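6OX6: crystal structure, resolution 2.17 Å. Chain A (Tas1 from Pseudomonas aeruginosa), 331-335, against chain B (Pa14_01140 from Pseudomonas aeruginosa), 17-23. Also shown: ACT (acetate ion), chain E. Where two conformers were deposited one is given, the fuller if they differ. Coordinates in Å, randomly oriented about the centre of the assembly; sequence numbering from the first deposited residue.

Chain A (331-335) AKVKV
Chain B 17-23: DYDFEDV

Residues Lys A332 to Val A335 form an extended strand, with phi between -88° and -127° and psi between 115° and 130°. Chain B supplies a turn. Tyr B18 N donates to Val B23 O at 2.9 Å, and Val B23 N returns to Tyr B18 O at 3.3 Å. Inside this turn Asp B22 N donates to Asp B19 O at 3.0 Å; Asp B22 is left-handed, at 51/46. No backbone-to-backbone hydrogen bond joins the stretches. The nearest CA atoms are those of Lys A334 and Phe B20, 6.7 Å apart.

Alternation along the strand points Lys A332 and Lys A334 toward chain B and Val A333 away. Lys A332 is t, t, t, with chi4 at -33°. Its NZ makes a salt bridge with Asp B19 OD1 at 3.4 Å, a weak hydrogen bond, and a second weak one to Asp B19 O at 3.3 Å. That carbonyl therefore accepts from both chains. Asp B19 (chi1 t) has its OD2 satisfied elsewhere in the structure. Asp B22 OD1 stays 4.5 Å from Lys A332 NZ, beyond a salt bridge.

Lys A334 CB sits over the face of the Phe B20 ring (chi1 t, chi2 62°), 4.0 Å from its centroid and 20° off the normal, a CH-pi contact. Lys A334 (t, t, p, p) places CE 3.2 Å from Tyr B18 OH, at the ring edge. Lys A334 NZ makes a weak hydrogen bond to acetate O at 3.4 Å.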

ATOM      1  N   ALA A 331       3.688   3.751 -15.231  1.00 36.54           N
ATOM      2  CA  ALA A 331       3.502   3.254 -13.870  1.00 36.45           C
ATOM      3  C   ALA A 331       2.243   2.403 -13.773  1.00 36.73           C
ATOM      4  O   ALA A 331       1.232   2.664 -14.431  1.00 39.38           O
ATOM      5  CB  ALA A 331       3.403   4.412 -12.879  1.00 36.51           C
ATOM      6  N   LYS A 332       2.276   1.491 -12.802  1.00 36.67           N
ATOM      7  CA  LYS A 332       1.115   0.701 -12.409  1.00 34.78           C
ATOM      8  C   LYS A 332       0.522   1.666 -11.371  1.00 31.55           C
ATOM      9  O   LYS A 332       1.234   2.114 -10.467  1.00 35.57           O
ATOM     10  CB  LYS A 332       1.539  -0.608 -11.755  1.00 45.63           C
ATOM     11  CG  LYS A 332       0.477  -1.696 -11.798  1.00 50.21           C
ATOM     12  CD  LYS A 332       0.974  -2.979 -11.153  1.00 55.34           C
ATOM     13  CE  LYS A 332       0.200  -4.186 -11.657  1.00 57.09           C
ATOM     14  NZ  LYS A 332      -1.216  -3.847 -11.970  1.00 60.59           N
ATOM     15  N   VAL A 333      -0.768   1.976 -11.456  1.00 28.98           N
ATOM     16  CA  VAL A 333      -1.310   3.010 -10.575  1.00 31.76           C
ATOM     17  C   VAL A 333      -2.527   2.478  -9.835  1.00 32.68           C
ATOM     18  O   VAL A 333      -3.440   1.926 -10.454  1.00 34.43           O
ATOM     19  CB  VAL A 333      -1.680   4.280 -11.359  1.00 36.80           C
ATOM     20  CG1 VAL A 333      -2.304   5.304 -10.395  1.00 39.45           C
ATOM     21  CG2 VAL A 333      -0.435   4.864 -12.090  1.00 33.79           C
ATOM     22  N   LYS A 334      -2.548   2.655  -8.512  1.00 28.67           N
ATOM     23  CA  LYS A 334      -3.709   2.348  -7.683  1.00 28.72           C
ATOM     24  C   LYS A 334      -4.324   3.654  -7.182  1.00 32.52           C
ATOM     25  O   LYS A 334      -3.679   4.409  -6.445  1.00 28.92           O
ATOM     26  CB  LYS A 334      -3.321   1.458  -6.496  1.00 36.18           C
ATOM     27  CG  LYS A 334      -4.479   1.222  -5.499  1.00 41.43           C
ATOM     28  CD  LYS A 334      -4.295  -0.084  -4.726  1.00 43.16           C
ATOM     29  CE  LYS A 334      -2.963  -0.097  -3.973  1.00 42.91           C
ATOM     30  NZ  LYS A 334      -3.095   0.530  -2.624  1.00 47.38           N
ATOM     31  N   VAL A 335      -5.565   3.915  -7.567  1.00 29.09           N
ATOM     32  CA  VAL A 335      -6.295   5.086  -7.101  1.00 29.93           C
ATOM     33  C   VAL A 335      -7.265   4.606  -6.029  1.00 37.85           C
ATOM     34  O   VAL A 335      -8.176   3.812  -6.301  1.00 37.55           O
ATOM     35  CB  VAL A 335      -7.023   5.808  -8.234  1.00 34.44           C
ATOM     36  CG1 VAL A 335      -7.873   6.889  -7.641  1.00 35.45           C
ATOM     37  CG2 VAL A 335      -6.015   6.393  -9.242  1.00 30.47           C
TER
ATOM     38  N   ASP B  17      -8.195 -11.726  -5.428  1.00 22.54           N
ATOM     39  CA  ASP B  17      -7.256 -11.254  -6.436  1.00 25.95           C
ATOM     40  C   ASP B  17      -6.871  -9.811  -6.117  1.00 22.56           C
ATOM     41  O   ASP B  17      -7.744  -8.965  -5.920  1.00 21.97           O
ATOM     42  CB  ASP B  17      -7.876 -11.338  -7.833  1.00 31.73           C
ATOM     43  CG  ASP B  17      -6.973 -10.751  -8.917  1.00 38.56           C
ATOM     44  OD1 ASP B  17      -5.734 -10.741  -8.733  1.00 34.28           O
ATOM     45  OD2 ASP B  17      -7.512 -10.279  -9.954  1.00 44.85           O
ATOM     46  N   TYR B  18      -5.586  -9.523  -6.086  1.00 21.15           N
ATOM     47  CA  TYR B  18      -5.096  -8.165  -5.834  1.00 24.17           C
ATOM     48  C   TYR B  18      -4.201  -7.823  -7.016  1.00 24.86           C
ATOM     49  O   TYR B  18      -3.007  -8.149  -7.001  1.00 26.35           O
ATOM     50  CB  TYR B  18      -4.342  -8.106  -4.501  1.00 19.51           C
ATOM     51  CG  TYR B  18      -3.763  -6.744  -4.102  1.00 19.38           C
ATOM     52  CD1 TYR B  18      -4.350  -5.540  -4.523  1.00 19.83           C
ATOM     53  CD2 TYR B  18      -2.628  -6.670  -3.284  1.00 19.38           C
ATOM     54  CE1 TYR B  18      -3.817  -4.294  -4.142  1.00 20.08           C
ATOM     55  CE2 TYR B  18      -2.097  -5.430  -2.910  1.00 24.48           C
ATOM     56  CZ  TYR B  18      -2.716  -4.257  -3.331  1.00 21.29           C
ATOM     57  OH  TYR B  18      -2.176  -3.049  -2.965  1.00 24.17           O
ATOM     58  N   ASP B  19      -4.765  -7.181  -8.047  1.00 27.51           N
ATOM     59  CA  ASP B  19      -3.987  -7.028  -9.273  0.50 32.53           C
ATOM     60  C   ASP B  19      -2.837  -6.040  -9.111  1.00 34.49           C
ATOM     61  O   ASP B  19      -1.801  -6.217  -9.767  1.00 34.19           O
ATOM     62  CB  ASP B  19      -4.861  -6.626 -10.463  0.50 36.29           C
ATOM     63  CG  ASP B  19      -4.286  -7.137 -11.796  0.50 41.61           C
ATOM     64  OD1 ASP B  19      -3.241  -6.612 -12.232  0.50 42.52           O
ATOM     65  OD2 ASP B  19      -4.850  -8.076 -12.399  0.50 45.03           O
ATOM     66  N   PHE B  20      -2.954  -5.045  -8.219  1.00 30.44           N
ATOM     67  CA  PHE B  20      -1.855  -4.090  -8.063  1.00 26.64           C
ATOM     68  C   PHE B  20      -0.518  -4.786  -7.812  1.00 26.97           C
ATOM     69  O   PHE B  20       0.500  -4.382  -8.373  1.00 28.51           O
ATOM     70  CB  PHE B  20      -2.157  -3.085  -6.949  1.00 22.64           C
ATOM     71  CG  PHE B  20      -1.137  -1.972  -6.857  1.00 28.03           C
ATOM     72  CD1 PHE B  20      -0.948  -1.088  -7.916  1.00 28.56           C
ATOM     73  CD2 PHE B  20      -0.332  -1.842  -5.726  1.00 27.91           C
ATOM     74  CE1 PHE B  20       0.004  -0.065  -7.833  1.00 35.44           C
ATOM     75  CE2 PHE B  20       0.626  -0.820  -5.629  1.00 31.24           C
ATOM     76  CZ  PHE B  20       0.798   0.069  -6.693  1.00 35.18           C
ATOM     77  N   GLU B  21      -0.499  -5.857  -7.010  1.00 23.51           N
ATOM     78  CA  GLU B  21       0.740  -6.591  -6.757  1.00 24.43           C
ATOM     79  C   GLU B  21       0.723  -7.993  -7.353  1.00 26.97           C
ATOM     80  O   GLU B  21       1.474  -8.860  -6.906  1.00 26.36           O
ATOM     81  CB  GLU B  21       1.051  -6.670  -5.255  1.00 27.67           C
ATOM     82  CG  GLU B  21       1.264  -5.308  -4.551  1.00 28.56           C
ATOM     83  CD  GLU B  21       2.471  -5.273  -3.624  1.00 32.88           C
ATOM     84  OE1 GLU B  21       3.413  -6.091  -3.775  1.00 33.82           O
ATOM     85  OE2 GLU B  21       2.458  -4.438  -2.700  1.00 30.42           O
ATOM     86  N   ASP B  22      -0.105  -8.250  -8.357  1.00 25.31           N
ATOM     87  CA  ASP B  22      -0.051  -9.546  -9.068  1.00 30.66           C
ATOM     88  C   ASP B  22      -0.083 -10.744  -8.104  1.00 25.29           C
ATOM     89  O   ASP B  22       0.700 -11.686  -8.217  1.00 24.25           O
ATOM     90  CB  ASP B  22       1.200  -9.614  -9.947  1.00 34.09           C
ATOM     91  CG  ASP B  22       1.101  -8.729 -11.183  1.00 40.27           C
ATOM     92  OD1 ASP B  22       0.041  -8.112 -11.392  1.00 40.22           O
ATOM     93  OD2 ASP B  22       2.087  -8.663 -11.946  1.00 46.35           O
ATOM     94  N   VAL B  23      -0.984 -10.701  -7.126  1.00 22.88           N
ATOM     95  CA  VAL B  23      -1.011 -11.722  -6.088  1.00 23.25           C
ATOM     96  C   VAL B  23      -2.456 -12.150  -5.841  1.00 22.68           C
ATOM     97  O   VAL B  23      -3.397 -11.358  -6.010  1.00 19.93           O
ATOM     98  CB  VAL B  23      -0.313 -11.226  -4.791  1.00 24.38           C
ATOM     99  CG1 VAL B  23      -0.992  -9.949  -4.174  1.00 21.05           C
ATOM    100  CG2 VAL B  23      -0.191 -12.344  -3.793  1.00 24.48           C
TER
HETATM  101  C   ACT E 503      -1.208   2.631   0.523  1.00 83.24           C
HETATM  102  O   ACT E 503      -0.904   1.743  -0.351  1.00 82.84           O
HETATM  103  OXT ACT E 503      -0.710   3.785   0.709  1.00 84.80           O
HETATM  104  CH3 ACT E 503      -2.358   2.242   1.495  1.00 81.62           C